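Local coordinates for protein P450 epoxidase (Sorangium cellulosum, PDB 1Q5D) that belongs to the cytochrome P450 family of haem proteins and carries a haem group inside a mainly helical fold, at residues 35-41 / 51-55; 43-47 / 188-192. All coordinates share one frame. Residue numbers count along the deposited sequence, not the author numbering.

Interaction 1. Residues 35-41 / 51-55; sequences LREATPI and VLTRY
Arg54 lays its extended side chain (chi1 m, the rest near t) along the end of helix 29-38, its guanidinium passing over the Thr39-Pro40 peptide, with Pro40 N 3.6 Å from Arg54 CZ. NE and NH2 of Arg54 share one edge of the guanidinium, and the carbonyl O of Arg36 sits near its plane, so both donate to it, each at 2.8 Å. The helix ends at Ala38, and Thr39 turns extended (phi/psi -161/148); Pro40, whose ring cannot offer an amide hydrogen, follows at -81/-18, and Ile41 opens the strand. Across from this turn, Thr53 in the p rotamer points its CB toward it, and its OG1 donates to Thr39 O at 2.6 Å, while Thr53 N donates to Pro40 O at 3.1 Å. Water 1 joins Pro40 O (2.5 Å) to Arg54 N (3.0 Å). Ile41 and Leu52 form an antiparallel non-hydrogen-bonded pair, CA-CA 4.7 Å; their branched apolar side chains share one sheet face and meet at Ile41 CD1 and Leu52 CD2, 3.8 Å apart. Arg36, crossing Thr53 with CG 3.3 Å from Thr53 O, sends NH1 on to Ser332. A helix C-terminus thus turns into a beta hairpin edging the mixed five-stranded cytochrome P450 sheet.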
ATOM      1  N   LEU A  35      18.535   7.174  13.954  1.00 37.35           N
ATOM      2  CA  LEU A  35      17.676   6.524  14.944  1.00 36.46           C
ATOM      3  C   LEU A  35      18.012   5.044  15.120  1.00 36.68           C
ATOM      4  O   LEU A  35      18.217   4.581  16.240  1.00 36.91           O
ATOM      5  CB  LEU A  35      16.192   6.680  14.573  1.00 35.50           C
ATOM      6  CG  LEU A  35      15.637   8.106  14.729  1.00 34.92           C
ATOM      7  CD1 LEU A  35      14.215   8.217  14.159  1.00 33.81           C
ATOM      8  CD2 LEU A  35      15.677   8.533  16.191  1.00 34.00           C
ATOM      9  N   ARG A  36      18.037   4.305  14.014  1.00 36.41           N
ATOM     10  CA  ARG A  36      18.277   2.862  14.055  1.00 36.54           C
ATOM     11  C   ARG A  36      19.587   2.508  14.775  1.00 37.72           C
ATOM     12  O   ARG A  36      19.643   1.581  15.580  1.00 37.59           O
ATOM     13  CB  ARG A  36      18.287   2.302  12.627  1.00 35.50           C
ATOM     14  CG  ARG A  36      18.366   0.774  12.534  1.00 34.52           C
ATOM     15  CD  ARG A  36      18.258   0.237  11.095  1.00 33.87           C
ATOM     16  NE  ARG A  36      19.330   0.725  10.234  1.00 32.44           N
ATOM     17  CZ  ARG A  36      19.204   1.694   9.338  1.00 33.47           C
ATOM     18  NH1 ARG A  36      18.032   2.300   9.165  1.00 33.77           N
ATOM     19  NH2 ARG A  36      20.251   2.071   8.612  1.00 32.94           N
ATOM     20  N   GLU A  37      20.641   3.245  14.466  1.00 39.14           N
ATOM     21  CA  GLU A  37      21.944   2.955  15.045  1.00 42.45           C
ATOM     22  C   GLU A  37      22.003   3.291  16.543  1.00 42.22           C
ATOM     23  O   GLU A  37      22.668   2.603  17.309  1.00 42.97           O
ATOM     24  CB  GLU A  37      23.053   3.632  14.236  1.00 44.06           C
ATOM     25  CG  GLU A  37      23.477   2.785  13.042  1.00 47.41           C
ATOM     26  CD  GLU A  37      24.361   3.524  12.061  1.00 49.29           C
ATOM     27  OE1 GLU A  37      24.700   2.934  11.008  1.00 50.35           O
ATOM     28  OE2 GLU A  37      24.721   4.689  12.337  1.00 50.51           O
ATOM     29  N   ALA A  38      21.264   4.312  16.965  1.00 41.76           N
ATOM     30  CA  ALA A  38      21.284   4.740  18.370  1.00 40.89           C
ATOM     31  C   ALA A  38      20.413   3.878  19.295  1.00 40.57           C
ATOM     32  O   ALA A  38      20.738   3.696  20.473  1.00 40.50           O
ATOM     33  CB  ALA A  38      20.888   6.222  18.477  1.00 41.70           C
ATOM     34  N   THR A  39      19.317   3.330  18.770  1.00 38.08           N
ATOM     35  CA  THR A  39      18.368   2.602  19.613  1.00 37.10           C
ATOM     36  C   THR A  39      17.450   1.680  18.797  1.00 36.89           C
ATOM     37  O   THR A  39      17.149   1.967  17.627  1.00 37.21           O
ATOM     38  CB  THR A  39      17.527   3.601  20.442  1.00 35.70           C
ATOM     39  OG1 THR A  39      16.682   2.876  21.333  1.00 35.83           O
ATOM     40  CG2 THR A  39      16.533   4.363  19.546  1.00 35.94           C
ATOM     41  N   PRO A  40      17.044   0.562  19.395  1.00 36.97           N
ATOM     42  CA  PRO A  40      16.082  -0.353  18.767  1.00 36.79           C
ATOM     43  C   PRO A  40      14.642   0.125  18.935  1.00 37.14           C
ATOM     44  O   PRO A  40      13.761  -0.342  18.206  1.00 35.45           O
ATOM     45  CB  PRO A  40      16.257  -1.631  19.575  1.00 36.48           C
ATOM     46  CG  PRO A  40      16.585  -1.111  20.971  1.00 36.58           C
ATOM     47  CD  PRO A  40      17.502   0.058  20.706  1.00 36.85           C
ATOM     48  N   ILE A  41      14.409   1.026  19.887  1.00 37.17           N
ATOM     49  CA  ILE A  41      13.053   1.480  20.198  1.00 37.00           C
ATOM     50  C   ILE A  41      13.063   2.876  20.827  1.00 38.02           C
ATOM     51  O   ILE A  41      13.961   3.227  21.600  1.00 37.76           O
ATOM     52  CB  ILE A  41      12.331   0.471  21.126  1.00 37.66           C
ATOM     53  CG1 ILE A  41      10.818   0.740  21.175  1.00 37.43           C
ATOM     54  CG2 ILE A  41      12.947   0.490  22.537  1.00 38.11           C
ATOM     55  CD1 ILE A  41      10.024  -0.322  21.904  1.00 37.31           C
ATOM     56  N   VAL A  51       8.257   3.135  18.646  1.00 29.93           N
ATOM     57  CA  VAL A  51       8.747   2.970  17.272  1.00 31.31           C
ATOM     58  C   VAL A  51       9.905   1.975  17.274  1.00 32.64           C
ATOM     59  O   VAL A  51      10.910   2.179  17.975  1.00 33.01           O
ATOM     60  CB  VAL A  51       9.237   4.302  16.679  1.00 30.41           C
ATOM     61  CG1 VAL A  51       9.868   4.104  15.302  1.00 30.05           C
ATOM     62  CG2 VAL A  51       8.083   5.312  16.575  1.00 30.87           C
ATOM     63  N   LEU A  52       9.772   0.901  16.500  1.00 32.93           N
ATOM     64  CA  LEU A  52      10.848  -0.085  16.373  1.00 33.19           C
ATOM     65  C   LEU A  52      11.640   0.142  15.092  1.00 33.76           C
ATOM     66  O   LEU A  52      11.061   0.213  13.991  1.00 34.15           O
ATOM     67  CB  LEU A  52      10.280  -1.506  16.428  1.00 33.87           C
ATOM     68  CG  LEU A  52       9.728  -1.919  17.793  1.00 34.37           C
ATOM     69  CD1 LEU A  52       8.811  -3.120  17.671  1.00 34.51           C
ATOM     70  CD2 LEU A  52      10.880  -2.212  18.753  1.00 35.28           C
ATOM     71  N   THR A  53      12.965   0.230  15.231  1.00 32.03           N
ATOM     72  CA  THR A  53      13.839   0.636  14.139  1.00 31.28           C
ATOM     73  C   THR A  53      14.624  -0.472  13.432  1.00 31.20           C
ATOM     74  O   THR A  53      15.191  -0.219  12.385  1.00 30.92           O
ATOM     75  CB  THR A  53      14.870   1.648  14.641  1.00 32.13           C
ATOM     76  OG1 THR A  53      15.591   1.071  15.747  1.00 32.64           O
ATOM     77  CG2 THR A  53      14.188   2.889  15.234  1.00 32.28           C
ATOM     78  N   ARG A  54      14.705  -1.666  14.011  1.00 31.95           N
ATOM     79  CA  ARG A  54      15.604  -2.680  13.460  1.00 33.18           C
ATOM     80  C   ARG A  54      14.882  -3.899  12.871  1.00 32.95           C
ATOM     81  O   ARG A  54      13.847  -4.325  13.370  1.00 32.18           O
ATOM     82  CB  ARG A  54      16.631  -3.105  14.516  1.00 34.20           C
ATOM     83  CG  ARG A  54      17.565  -1.961  14.917  1.00 34.66           C
ATOM     84  CD  ARG A  54      18.376  -2.207  16.200  1.00 35.99           C
ATOM     85  NE  ARG A  54      19.103  -0.999  16.589  1.00 36.16           N
ATOM     86  CZ  ARG A  54      19.857  -0.896  17.677  1.00 36.39           C
ATOM     87  NH1 ARG A  54      19.981  -1.934  18.503  1.00 35.42           N
ATOM     88  NH2 ARG A  54      20.477   0.249  17.941  1.00 34.96           N
ATOM     89  N   TYR A  55      15.433  -4.443  11.792  1.00 32.33           N
ATOM     90  CA  TYR A  55      14.781  -5.561  11.106  1.00 33.04           C
ATOM     91  C   TYR A  55      14.277  -6.669  12.034  1.00 33.97           C
ATOM     92  O   TYR A  55      13.099  -7.025  12.010  1.00 34.10           O
ATOM     93  CB  TYR A  55      15.691  -6.162  10.032  1.00 31.12           C
ATOM     94  CG  TYR A  55      14.985  -7.228   9.229  1.00 31.44           C
ATOM     95  CD1 TYR A  55      14.408  -6.923   7.996  1.00 30.62           C
ATOM     96  CD2 TYR A  55      14.876  -8.542   9.708  1.00 30.68           C
ATOM     97  CE1 TYR A  55      13.755  -7.898   7.250  1.00 30.34           C
ATOM     98  CE2 TYR A  55      14.217  -9.527   8.966  1.00 30.18           C
ATOM     99  CZ  TYR A  55      13.668  -9.199   7.737  1.00 30.38           C
ATOM    100  OH  TYR A  55      13.004 -10.157   6.991  1.00 30.73           O
TER
HETATM  101  O   HOH W   1      13.988  -2.442  16.790  1.00 35.57           O

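Interaction 2. Residues 43-47 / 188-192; sequences YWDEG and VPRVD
Pro189, Glu46 and Arg190 bury most of the surface here. Strand 41-44 ends at Trp44, after which residues 45-47 take helical phi/psi without regular bonds, while 188-192 is irregular; the backbones come closest at Gly47 and Pro189, CA-CA 5.6 Å. The compact Pro189 ring points toward the turn and sets its CG 3.6 Å from Trp44 CH2 and 3.7 Å from Gly47 CA. Glycine suits this spot, since a CB would run into Trp44 CE3. Glu46, extended with chi1 and chi2 both t, lays its CG 3.7 Å from Pro189 CB and carries its carboxylate on to Arg190. The resulting salt bridge is bidentate: Arg190 NE to Glu46 OE2 at 2.9 Å and Arg190 NH2 to Glu46 OE1 at 3.0 Å, two donors matching two oxygens. Water 2 also donates to Glu46 OE2 (2.6 Å). Val188, next to Pro189 in sequence, touches the bound EPB; the contact fastens the turn between strands 41-44 and 49-52 to this pocket-lining loop between helices 169-182 and 195-218.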
ATOM      1  N   TYR A  43      10.058   6.246  22.039  1.00 35.04           N
ATOM      2  CA  TYR A  43       8.686   6.726  22.077  1.00 35.21           C
ATOM      3  C   TYR A  43       8.551   7.982  21.221  1.00 34.12           C
ATOM      4  O   TYR A  43       9.323   8.942  21.358  1.00 33.03           O
ATOM      5  CB  TYR A  43       8.215   7.009  23.510  1.00 36.67           C
ATOM      6  CG  TYR A  43       6.717   7.122  23.612  1.00 37.39           C
ATOM      7  CD1 TYR A  43       5.936   5.998  23.811  1.00 37.84           C
ATOM      8  CD2 TYR A  43       6.077   8.356  23.483  1.00 38.46           C
ATOM      9  CE1 TYR A  43       4.562   6.086  23.892  1.00 39.06           C
ATOM     10  CE2 TYR A  43       4.697   8.458  23.563  1.00 38.45           C
ATOM     11  CZ  TYR A  43       3.947   7.316  23.770  1.00 39.12           C
ATOM     12  OH  TYR A  43       2.577   7.383  23.851  1.00 39.29           O
ATOM     13  N   TRP A  44       7.566   7.963  20.332  1.00 31.96           N
ATOM     14  CA  TRP A  44       7.329   9.059  19.407  1.00 31.00           C
ATOM     15  C   TRP A  44       6.230   9.927  19.995  1.00 30.75           C
ATOM     16  O   TRP A  44       5.072   9.540  19.993  1.00 28.07           O
ATOM     17  CB  TRP A  44       6.874   8.514  18.048  1.00 31.11           C
ATOM     18  CG  TRP A  44       6.571   9.573  17.017  1.00 31.43           C
ATOM     19  CD1 TRP A  44       7.008  10.877  17.000  1.00 32.99           C
ATOM     20  CD2 TRP A  44       5.772   9.411  15.844  1.00 31.91           C
ATOM     21  NE1 TRP A  44       6.516  11.533  15.893  1.00 32.76           N
ATOM     22  CE2 TRP A  44       5.761  10.650  15.162  1.00 32.20           C
ATOM     23  CE3 TRP A  44       5.069   8.333  15.286  1.00 31.10           C
ATOM     24  CZ2 TRP A  44       5.067  10.841  13.971  1.00 32.55           C
ATOM     25  CZ3 TRP A  44       4.375   8.527  14.114  1.00 30.80           C
ATOM     26  CH2 TRP A  44       4.394   9.769  13.454  1.00 31.92           C
ATOM     27  N   ASP A  45       6.607  11.096  20.509  1.00 31.72           N
ATOM     28  CA  ASP A  45       5.669  11.964  21.205  1.00 33.27           C
ATOM     29  C   ASP A  45       4.396  12.263  20.409  1.00 32.43           C
ATOM     30  O   ASP A  45       3.295  11.945  20.855  1.00 33.09           O
ATOM     31  CB  ASP A  45       6.367  13.264  21.682  1.00 35.79           C
ATOM     32  CG  ASP A  45       7.010  14.058  20.537  1.00 38.39           C
ATOM     33  OD1 ASP A  45       7.415  15.222  20.784  1.00 40.51           O
ATOM     34  OD2 ASP A  45       7.152  13.635  19.359  1.00 39.94           O
ATOM     35  N   GLU A  46       4.534  12.852  19.227  1.00 32.23           N
ATOM     36  CA  GLU A  46       3.350  13.257  18.469  1.00 32.30           C
ATOM     37  C   GLU A  46       2.559  12.060  17.957  1.00 33.26           C
ATOM     38  O   GLU A  46       1.332  12.122  17.819  1.00 32.33           O
ATOM     39  CB  GLU A  46       3.723  14.179  17.318  1.00 33.57           C
ATOM     40  CG  GLU A  46       2.520  14.623  16.498  1.00 33.70           C
ATOM     41  CD  GLU A  46       2.869  15.661  15.462  1.00 34.16           C
ATOM     42  OE1 GLU A  46       4.078  15.899  15.244  1.00 34.09           O
ATOM     43  OE2 GLU A  46       1.923  16.227  14.841  1.00 34.99           O
ATOM     44  N   GLY A  47       3.257  10.962  17.691  1.00 32.71           N
ATOM     45  CA  GLY A  47       2.596   9.755  17.248  1.00 33.90           C
ATOM     46  C   GLY A  47       1.950   9.005  18.395  1.00 34.60           C
ATOM     47  O   GLY A  47       1.156   8.103  18.176  1.00 33.36           O
ATOM     48  N   VAL A 188      -3.300   8.394  13.350  1.00 34.95           N
ATOM     49  CA  VAL A 188      -1.976   8.932  13.041  1.00 35.21           C
ATOM     50  C   VAL A 188      -2.008  10.468  12.991  1.00 35.07           C
ATOM     51  O   VAL A 188      -3.016  11.059  12.605  1.00 32.99           O
ATOM     52  CB  VAL A 188      -1.398   8.336  11.719  1.00 36.40           C
ATOM     53  CG1 VAL A 188      -1.331   6.827  11.794  1.00 35.94           C
ATOM     54  CG2 VAL A 188      -2.218   8.761  10.526  1.00 36.53           C
ATOM     55  N   PRO A 189      -0.888  11.082  13.389  1.00 35.68           N
ATOM     56  CA  PRO A 189      -0.737  12.524  13.690  1.00 36.47           C
ATOM     57  C   PRO A 189      -1.273  13.659  12.791  1.00 37.28           C
ATOM     58  O   PRO A 189      -1.780  14.656  13.341  1.00 40.15           O
ATOM     59  CB  PRO A 189       0.795  12.683  13.812  1.00 36.20           C
ATOM     60  CG  PRO A 189       1.265  11.404  14.263  1.00 36.16           C
ATOM     61  CD  PRO A 189       0.363  10.350  13.650  1.00 35.95           C
ATOM     62  N   ARG A 190      -1.114  13.567  11.478  1.00 36.37           N
ATOM     63  CA  ARG A 190      -1.359  14.714  10.596  1.00 33.55           C
ATOM     64  C   ARG A 190      -1.958  14.257   9.269  1.00 34.25           C
ATOM     65  O   ARG A 190      -1.243  14.113   8.278  1.00 33.68           O
ATOM     66  CB  ARG A 190      -0.067  15.460  10.289  1.00 32.23           C
ATOM     67  CG  ARG A 190       0.655  16.109  11.515  1.00 31.20           C
ATOM     68  CD  ARG A 190       1.809  17.013  11.144  1.00 30.50           C
ATOM     69  NE  ARG A 190       2.727  17.242  12.272  1.00 30.55           N
ATOM     70  CZ  ARG A 190       3.887  17.885  12.174  1.00 29.53           C
ATOM     71  NH1 ARG A 190       4.264  18.409  11.021  1.00 29.44           N
ATOM     72  NH2 ARG A 190       4.667  18.027  13.241  1.00 30.26           N
ATOM     73  N   VAL A 191      -3.256  14.000   9.257  1.00 34.55           N
ATOM     74  CA  VAL A 191      -3.933  13.636   8.020  1.00 36.71           C
ATOM     75  C   VAL A 191      -4.056  14.906   7.178  1.00 39.13           C
ATOM     76  O   VAL A 191      -4.574  15.918   7.654  1.00 39.76           O
ATOM     77  CB  VAL A 191      -5.314  13.023   8.317  1.00 35.92           C
ATOM     78  CG1 VAL A 191      -6.096  12.774   7.033  1.00 35.46           C
ATOM     79  CG2 VAL A 191      -5.154  11.734   9.095  1.00 35.12           C
ATOM     80  N   ASP A 192      -3.592  14.848   5.931  1.00 41.67           N
ATOM     81  CA  ASP A 192      -3.328  16.062   5.145  1.00 42.84           C
ATOM     82  C   ASP A 192      -4.482  16.541   4.245  1.00 43.26           C
ATOM     83  O   ASP A 192      -4.255  16.896   3.092  1.00 43.10           O
ATOM     84  CB  ASP A 192      -2.051  15.870   4.305  1.00 43.64           C
ATOM     85  CG  ASP A 192      -2.213  14.814   3.195  1.00 44.95           C
ATOM     86  OD1 ASP A 192      -1.461  14.899   2.188  1.00 45.76           O
ATOM     87  OD2 ASP A 192      -3.052  13.874   3.229  1.00 43.85           O
TER
HETATM   88  O   HOH W   2      -0.487  16.845  15.642  1.00 38.60           O

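From the N terminus, helix 29-38 leads into strand 41-44, the tight turn at 45-47 and the returning strand 49-52. Interaction 1 closes this short loop, with nine residues between its segments. Interaction 2 starts within it, at 43-47, and ends far along the chain at 188-192, after 140 intervening residues; the two loops therefore cross. Their centres lie 18 Å apart, yet they touch directly where Val51 CG2 packs 3.7 Å from Trp44 CB, across neighbouring strands of one sheet. Both ends of the hairpin are thus engaged, one with the preceding helix and the other with the loop between helices 169-182 and 195-218.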